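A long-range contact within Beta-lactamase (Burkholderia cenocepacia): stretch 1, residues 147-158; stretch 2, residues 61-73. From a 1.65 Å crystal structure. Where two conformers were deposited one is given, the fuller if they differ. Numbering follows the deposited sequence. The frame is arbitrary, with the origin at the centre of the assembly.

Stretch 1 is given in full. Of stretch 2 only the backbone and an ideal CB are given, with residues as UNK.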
ATOM      1  N   LYS A 147       0.764  -4.420 -15.121  1.00 19.34           N
ATOM      2  CA  LYS A 147      -0.420  -3.624 -15.399  1.00 23.26           C
ATOM      3  C   LYS A 147      -1.174  -3.441 -14.095  1.00 27.48           C
ATOM      4  O   LYS A 147      -1.642  -4.421 -13.509  1.00 27.61           O
ATOM      5  CB  LYS A 147      -1.294  -4.304 -16.456  1.00 25.22           C
ATOM      6  CG  LYS A 147      -2.619  -3.625 -16.716  1.00 27.42           C
ATOM      7  CD  LYS A 147      -2.417  -2.243 -17.249  1.00 28.91           C
ATOM      8  CE  LYS A 147      -3.749  -1.579 -17.476  1.00 35.37           C
ATOM      9  NZ  LYS A 147      -4.507  -2.308 -18.524  1.00 43.68           N
ATOM     10  N   TYR A 148      -1.281  -2.192 -13.646  1.00 33.84           N
ATOM     11  CA  TYR A 148      -1.896  -1.889 -12.361  1.00 39.02           C
ATOM     12  C   TYR A 148      -3.376  -2.254 -12.362  1.00 37.73           C
ATOM     13  O   TYR A 148      -4.109  -1.899 -13.284  1.00 38.36           O
ATOM     14  CB  TYR A 148      -1.717  -0.411 -12.042  1.00 49.96           C
ATOM     15  CG  TYR A 148      -1.612  -0.166 -10.568  1.00 62.01           C
ATOM     16  CD1 TYR A 148      -0.488  -0.582  -9.867  1.00 64.76           C
ATOM     17  CD2 TYR A 148      -2.644   0.456  -9.865  1.00 67.89           C
ATOM     18  CE1 TYR A 148      -0.381  -0.384  -8.513  1.00 67.56           C
ATOM     19  CE2 TYR A 148      -2.545   0.664  -8.502  1.00 71.10           C
ATOM     20  CZ  TYR A 148      -1.405   0.241  -7.834  1.00 69.60           C
ATOM     21  OH  TYR A 148      -1.277   0.435  -6.487  1.00 66.36           O
ATOM     22  N   SER A 149      -3.817  -2.955 -11.313  1.00 40.47           N
ATOM     23  CA  SER A 149      -5.152  -3.552 -11.298  1.00 43.02           C
ATOM     24  C   SER A 149      -5.585  -3.988  -9.897  1.00 46.04           C
ATOM     25  O   SER A 149      -4.818  -4.634  -9.170  1.00 46.80           O
ATOM     26  CB  SER A 149      -5.199  -4.748 -12.260  1.00 39.29           C
ATOM     27  OG  SER A 149      -6.326  -5.572 -12.023  1.00 35.41           O
ATOM     28  N   ASN A 150      -6.822  -3.642  -9.512  1.00 44.88           N
ATOM     29  CA  ASN A 150      -7.376  -4.077  -8.232  1.00 40.70           C
ATOM     30  C   ASN A 150      -7.789  -5.543  -8.246  1.00 39.49           C
ATOM     31  O   ASN A 150      -7.922  -6.146  -7.179  1.00 35.39           O
ATOM     32  CB  ASN A 150      -8.588  -3.220  -7.852  1.00 38.07           C
ATOM     33  CG  ASN A 150      -8.210  -1.811  -7.443  1.00 32.61           C
ATOM     34  OD1 ASN A 150      -7.194  -1.591  -6.795  1.00 32.03           O
ATOM     35  ND2 ASN A 150      -9.044  -0.849  -7.808  1.00 35.90           N
ATOM     36  N   VAL A 151      -7.999  -6.123  -9.430  1.00 41.24           N
ATOM     37  CA  VAL A 151      -8.388  -7.530  -9.526  1.00 37.43           C
ATOM     38  C   VAL A 151      -7.228  -8.450  -9.156  1.00 38.91           C
ATOM     39  O   VAL A 151      -7.432  -9.514  -8.560  1.00 36.09           O
ATOM     40  CB  VAL A 151      -8.921  -7.833 -10.936  1.00 28.79           C
ATOM     41  CG1 VAL A 151      -9.063  -9.330 -11.135  1.00 27.68           C
ATOM     42  CG2 VAL A 151     -10.249  -7.133 -11.150  1.00 20.65           C
ATOM     43  N   ALA A 152      -6.003  -8.066  -9.498  1.00 44.67           N
ATOM     44  CA  ALA A 152      -4.837  -8.868  -9.156  1.00 53.90           C
ATOM     45  C   ALA A 152      -4.690  -8.987  -7.642  1.00 73.20           C
ATOM     46  O   ALA A 152      -4.814 -10.077  -7.077  1.00 61.15           O
ATOM     47  CB  ALA A 152      -3.578  -8.254  -9.770  1.00 40.31           C
ATOM     48  N   ILE A 153      -4.436  -7.860  -6.979  1.00105.12           N
ATOM     49  CA  ILE A 153      -4.228  -7.868  -5.535  1.00111.31           C
ATOM     50  C   ILE A 153      -5.529  -8.124  -4.785  1.00113.85           C
ATOM     51  O   ILE A 153      -5.513  -8.708  -3.693  1.00119.85           O
ATOM     52  CB  ILE A 153      -3.576  -6.546  -5.109  1.00115.82           C
ATOM     53  CG1 ILE A 153      -3.617  -6.392  -3.587  1.00117.60           C
ATOM     54  CG2 ILE A 153      -4.269  -5.391  -5.815  1.00118.24           C
ATOM     55  CD1 ILE A 153      -2.703  -7.333  -2.839  1.00117.65           C
ATOM     56  N   GLY A 154      -6.666  -7.686  -5.338  1.00 92.86           N
ATOM     57  CA  GLY A 154      -7.943  -8.122  -4.799  1.00 60.30           C
ATOM     58  C   GLY A 154      -7.960  -9.620  -4.609  1.00 35.50           C
ATOM     59  O   GLY A 154      -8.280 -10.121  -3.530  1.00 32.44           O
HETATM   60  N   MSE A 155      -7.531 -10.353  -5.629  1.00 24.27           N
HETATM   61  CA  MSE A 155      -7.479 -11.801  -5.572  1.00 20.90           C
HETATM   62  C   MSE A 155      -6.317 -12.346  -4.741  1.00 18.45           C
HETATM   63  O   MSE A 155      -6.377 -13.467  -4.279  1.00 22.23           O
HETATM   64  CB  MSE A 155      -7.413 -12.376  -6.986  1.00 19.82           C
HETATM   65  CG  MSE A 155      -8.747 -12.380  -7.700  1.00 24.16           C
HETATM   66 SE   MSE A 155     -10.161 -13.247  -6.656  0.84 32.21          SE
HETATM   67  CE  MSE A 155      -9.395 -15.021  -6.464  1.00 25.22           C
ATOM     68  N   LEU A 156      -5.252 -11.576  -4.545  1.00 19.39           N
ATOM     69  CA  LEU A 156      -4.186 -12.062  -3.675  1.00 18.54           C
ATOM     70  C   LEU A 156      -4.696 -12.215  -2.249  1.00 16.56           C
ATOM     71  O   LEU A 156      -4.445 -13.233  -1.595  1.00 15.28           O
ATOM     72  CB  LEU A 156      -2.974 -11.125  -3.714  1.00 18.08           C
ATOM     73  CG  LEU A 156      -1.756 -11.535  -2.870  1.00 18.71           C
ATOM     74  CD1 LEU A 156      -1.146 -12.845  -3.365  1.00 20.22           C
ATOM     75  CD2 LEU A 156      -0.705 -10.432  -2.840  1.00 21.30           C
ATOM     76  N   GLY A 157      -5.430 -11.214  -1.757  1.00 16.73           N
ATOM     77  CA  GLY A 157      -5.953 -11.292  -0.405  1.00 16.41           C
ATOM     78  C   GLY A 157      -7.014 -12.362  -0.255  1.00 18.15           C
ATOM     79  O   GLY A 157      -7.052 -13.070   0.757  1.00 16.61           O
ATOM     80  N   TRP A 158      -7.903 -12.477  -1.247  0.58 17.99           N
ATOM     81  CA  TRP A 158      -8.925 -13.518  -1.225  0.58 19.53           C
ATOM     82  C   TRP A 158      -8.294 -14.892  -1.080  0.58 15.97           C
ATOM     83  O   TRP A 158      -8.680 -15.680  -0.211  0.58 16.03           O
ATOM     84  CB  TRP A 158      -9.761 -13.459  -2.505  0.58 22.23           C
ATOM     85  CG  TRP A 158     -11.238 -13.471  -2.266  0.58 25.89           C
ATOM     86  CD1 TRP A 158     -11.958 -12.538  -1.581  0.58 28.26           C
ATOM     87  CD2 TRP A 158     -12.182 -14.450  -2.722  0.58 27.57           C
ATOM     88  NE1 TRP A 158     -13.291 -12.876  -1.574  0.58 30.59           N
ATOM     89  CE2 TRP A 158     -13.454 -14.044  -2.269  0.58 30.09           C
ATOM     90  CE3 TRP A 158     -12.075 -15.629  -3.465  0.58 27.11           C
ATOM     91  CZ2 TRP A 158     -14.610 -14.774  -2.531  0.58 31.16           C
ATOM     92  CZ3 TRP A 158     -13.228 -16.352  -3.730  0.58 27.81           C
ATOM     93  CH2 TRP A 158     -14.478 -15.921  -3.263  0.58 29.73           C
ATOM     94  N   UNK A  61      -6.083   3.938   0.202  1.00 18.82           N
ATOM     95  CA  UNK A  61      -6.141   3.414  -1.156  1.00 19.36           C
ATOM     96  C   UNK A  61      -5.296   2.162  -1.327  1.00 19.90           C
ATOM     97  O   UNK A  61      -5.324   1.246  -0.496  1.00 19.38           O
ATOM     98  CB  UNK A  61      -5.685   4.484  -2.150  1.00 19.36           C
ATOM     99  N   UNK A  62      -4.513   2.138  -2.408  0.58 19.41           N
ATOM    100  CA  UNK A  62      -3.729   0.966  -2.779  0.58 18.40           C
ATOM    101  C   UNK A  62      -2.591   0.667  -1.818  0.58 15.32           C
ATOM    102  O   UNK A  62      -1.985  -0.402  -1.923  0.58 16.14           O
ATOM    103  CB  UNK A  62      -3.163   1.152  -4.188  0.58 18.40           C
ATOM    104  N   UNK A  63      -2.274   1.571  -0.892  1.00 14.70           N
ATOM    105  CA  UNK A  63      -1.312   1.225   0.143  1.00 14.79           C
ATOM    106  C   UNK A  63      -1.865   0.088   0.997  1.00 14.93           C
ATOM    107  O   UNK A  63      -1.098  -0.657   1.616  1.00 14.71           O
ATOM    108  CB  UNK A  63      -0.984   2.443   1.009  1.00 14.79           C
ATOM    109  N   UNK A  64      -3.193  -0.084   1.016  1.00 17.28           N
ATOM    110  CA  UNK A  64      -3.798  -1.264   1.630  1.00 17.38           C
ATOM    111  C   UNK A  64      -3.125  -2.544   1.154  1.00 13.95           C
ATOM    112  O   UNK A  64      -2.897  -3.464   1.940  1.00 15.09           O
ATOM    113  CB  UNK A  64      -5.296  -1.315   1.321  1.00 17.38           C
ATOM    114  N   UNK A  65      -2.781  -2.608  -0.130  1.00 14.59           N
ATOM    115  CA  UNK A  65      -2.196  -3.814  -0.703  1.00 17.03           C
ATOM    116  C   UNK A  65      -0.848  -4.176  -0.082  1.00 14.05           C
ATOM    117  O   UNK A  65      -0.435  -5.336  -0.172  1.00 13.05           O
ATOM    118  CB  UNK A  65      -2.032  -3.639  -2.214  1.00 17.03           C
ATOM    119  N   UNK A  66      -0.143  -3.224   0.536  1.00 13.32           N
ATOM    120  CA  UNK A  66       1.090  -3.602   1.215  1.00 14.41           C
ATOM    121  C   UNK A  66       0.799  -4.460   2.438  1.00 17.31           C
ATOM    122  O   UNK A  66       1.591  -5.348   2.768  1.00 17.68           O
ATOM    123  CB  UNK A  66       1.880  -2.356   1.621  1.00 14.41           C
ATOM    124  N   UNK A  67      -0.340  -4.232   3.104  1.00 15.18           N
ATOM    125  CA  UNK A  67      -0.690  -5.045   4.264  1.00 15.36           C
ATOM    126  C   UNK A  67      -1.201  -6.410   3.840  1.00 14.22           C
ATOM    127  O   UNK A  67      -0.878  -7.422   4.470  1.00 14.73           O
ATOM    128  CB  UNK A  67      -1.740  -4.334   5.119  1.00 15.36           C
ATOM    129  N   UNK A  68      -1.990  -6.448   2.767  1.00 15.91           N
ATOM    130  CA  UNK A  68      -2.386  -7.719   2.173  1.00 17.66           C
ATOM    131  C   UNK A  68      -1.167  -8.546   1.774  1.00 16.37           C
ATOM    132  O   UNK A  68      -1.105  -9.748   2.050  1.00 15.35           O
ATOM    133  CB  UNK A  68      -3.281  -7.479   0.955  1.00 17.66           C
ATOM    134  N   UNK A  69      -0.185  -7.915   1.120  1.00 15.15           N
ATOM    135  CA  UNK A  69       1.035  -8.627   0.750  1.00 13.98           C
ATOM    136  C   UNK A  69       1.744  -9.187   1.976  1.00 15.07           C
ATOM    137  O   UNK A  69       2.283 -10.297   1.938  1.00 14.42           O
ATOM    138  CB  UNK A  69       1.977  -7.701  -0.022  1.00 13.98           C
ATOM    139  N   UNK A  70       1.755  -8.432   3.076  1.00 17.29           N
ATOM    140  CA  UNK A  70       2.394  -8.915   4.292  1.00 11.51           C
ATOM    141  C   UNK A  70       1.685 -10.150   4.824  1.00 14.58           C
ATOM    142  O   UNK A  70       2.332 -11.107   5.265  1.00 16.09           O
ATOM    143  CB  UNK A  70       2.415  -7.818   5.358  1.00 11.51           C
ATOM    144  N   UNK A  71       0.351 -10.143   4.791  1.00 15.30           N
ATOM    145  CA  UNK A  71      -0.416 -11.302   5.232  1.00 15.78           C
ATOM    146  C   UNK A  71      -0.099 -12.528   4.383  1.00 16.17           C
ATOM    147  O   UNK A  71       0.098 -13.630   4.914  1.00 14.01           O
ATOM    148  CB  UNK A  71      -1.915 -10.999   5.179  1.00 15.78           C
ATOM    149  N   UNK A  72      -0.047 -12.351   3.056  1.00 15.66           N
ATOM    150  CA  UNK A  72       0.266 -13.457   2.158  1.00 14.16           C
ATOM    151  C   UNK A  72       1.677 -13.958   2.396  1.00 15.15           C
ATOM    152  O   UNK A  72       1.934 -15.165   2.351  1.00 17.88           O
ATOM    153  CB  UNK A  72       0.096 -13.032   0.698  1.00 14.16           C
ATOM    154  N   UNK A  73       2.602 -13.035   2.653  1.00 14.40           N
ATOM    155  CA  UNK A  73       3.971 -13.396   2.987  1.00 13.77           C
ATOM    156  C   UNK A  73       4.019 -14.186   4.288  1.00 17.57           C
ATOM    157  O   UNK A  73       4.794 -15.142   4.420  1.00 18.82           O
ATOM    158  CB  UNK A  73       4.844 -12.144   3.094  1.00 13.77           C
TER

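Position 61 has a positive phi of 55° with psi at -134°, a combination that by itself favours glycine, and nothing of stretch 1 lies near its ideal CB. The residue is Gly61.

At position 62 CA-to-CB points toward stretch 1, and the ideal CB already sits 3.1 Å from Tyr148 OH. So little room invites a small side chain, perhaps a polar one given the hydroxyl and the nearby amide of Asn150: alanine, serine or cysteine. It is Ser62, whose OG lies at the edge of the Tyr148 ring, near its plane; the 3.3 Å from Ser62 OG to Tyr148 OH comes with too poor an angle for a hydrogen bond.

Position 63 points away and position 64 sideways; stretch 1 sets no limit, so many side chains would do. They are Val63 and Ser64; Ser64 OG donates to Gly61 O at 2.7 Å.

Position 65 is the most demanding. Its CB points toward stretch 1, 3.5 Å from Ile153 CG1, so there is little room beside the CB, and a slender start to the chain is the easier choice. Farther out wait Tyr148 OH, Asn150 OD1 and the carbonyl of Ser149, an oxygen-rich site suited to a long side chain ending in a donor: lysine, arginine or perhaps glutamine. Lys65 is deposited, extended beyond an m chi1 with the next three angles all t. Its CE passes 3.3 Å from Ile153 CG2, and its NZ makes a weak hydrogen bond to Asn150 OD1 at 3.4 Å, stands 3.4 Å from Tyr148 OH and donates weakly to Ser62 OG at 3.2 Å.

Positions 66 and 67 turn away or lie out of reach, leaving the choice open: Thr66, whose OG1 donates to Val63 O at 2.6 Å, and Leu67.

Position 68 points toward stretch 1 between Ile153 CD1 and the bare CA of Gly157. A short side chain with a methyl would suit: alanine, valine or threonine. Thr68 lays CG2 3.4 Å from Gly157 CA and 3.7 Å from Ile153 CD1. The absence of a side chain at Gly157 matters, since an ideal CB there would lie 3.0 Å from Thr68 CG2, a tight approach.

Position 69 is sideways, with Leu156 CD2 4.8 Å from its ideal CB; small or modest apolar groups fit. Ala69 CA lies 4.4 Å from Leu156 CD2.

Position 70 is out of reach and 71 points toward stretch 1 from a distance; many side chains would suit either. They hold Thr70 and Leu71.

Position 72 points toward Leu156, favouring something small and apolar. Ala72 CB packs 4.3 Å from Leu156 CD1. Position 73, out of reach and unconstrained, is Ser73.

Stretch 2, residues 61-73: GSVSKTLTATLAS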
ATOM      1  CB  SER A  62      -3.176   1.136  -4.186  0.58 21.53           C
ATOM      2  OG  SER A  62      -4.216   1.149  -5.147  0.58 24.30           O
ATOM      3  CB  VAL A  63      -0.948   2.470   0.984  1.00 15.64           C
ATOM      4  CG1 VAL A  63       0.080   2.116   2.046  1.00 16.94           C
ATOM      5  CG2 VAL A  63      -0.411   3.579   0.092  1.00 17.97           C
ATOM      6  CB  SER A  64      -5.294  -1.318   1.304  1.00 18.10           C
ATOM      7  OG  SER A  64      -5.978  -0.151   1.715  1.00 16.54           O
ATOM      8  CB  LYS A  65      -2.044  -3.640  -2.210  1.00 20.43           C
ATOM      9  CG  LYS A  65      -3.265  -3.068  -2.904  1.00 27.06           C
ATOM     10  CD  LYS A  65      -2.918  -2.577  -4.317  1.00 35.28           C
ATOM     11  CE  LYS A  65      -4.167  -2.133  -5.095  1.00 39.51           C
ATOM     12  NZ  LYS A  65      -3.842  -1.742  -6.498  1.00 38.02           N
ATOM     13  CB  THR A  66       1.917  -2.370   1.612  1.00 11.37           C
ATOM     14  OG1 THR A  66       1.203  -1.559   2.547  1.00 11.63           O
ATOM     15  CG2 THR A  66       2.271  -1.542   0.382  1.00 18.03           C
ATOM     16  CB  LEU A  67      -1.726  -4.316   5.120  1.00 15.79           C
ATOM     17  CG  LEU A  67      -1.145  -3.057   5.772  1.00 19.47           C
ATOM     18  CD1 LEU A  67      -2.212  -1.990   5.974  1.00 23.18           C
ATOM     19  CD2 LEU A  67      -0.473  -3.413   7.087  1.00 18.78           C
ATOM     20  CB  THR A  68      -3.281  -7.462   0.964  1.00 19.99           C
ATOM     21  OG1 THR A  68      -4.415  -6.684   1.370  1.00 22.46           O
ATOM     22  CG2 THR A  68      -3.763  -8.770   0.379  1.00 22.36           C
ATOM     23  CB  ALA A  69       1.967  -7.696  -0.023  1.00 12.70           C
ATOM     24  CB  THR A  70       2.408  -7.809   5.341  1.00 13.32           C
ATOM     25  OG1 THR A  70       3.095  -6.674   4.809  1.00 16.46           O
ATOM     26  CG2 THR A  70       3.114  -8.274   6.607  1.00 13.27           C
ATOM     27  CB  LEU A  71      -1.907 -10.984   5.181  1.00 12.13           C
ATOM     28  CG  LEU A  71      -2.801 -12.078   5.749  1.00 13.92           C
ATOM     29  CD1 LEU A  71      -2.730 -12.085   7.265  1.00 12.99           C
ATOM     30  CD2 LEU A  71      -4.223 -11.902   5.250  1.00 18.03           C
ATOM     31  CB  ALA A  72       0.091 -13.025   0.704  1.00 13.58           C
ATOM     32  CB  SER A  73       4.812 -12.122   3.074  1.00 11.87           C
ATOM     33  OG  SER A  73       6.184 -12.401   3.217  1.00 15.35           O
TER
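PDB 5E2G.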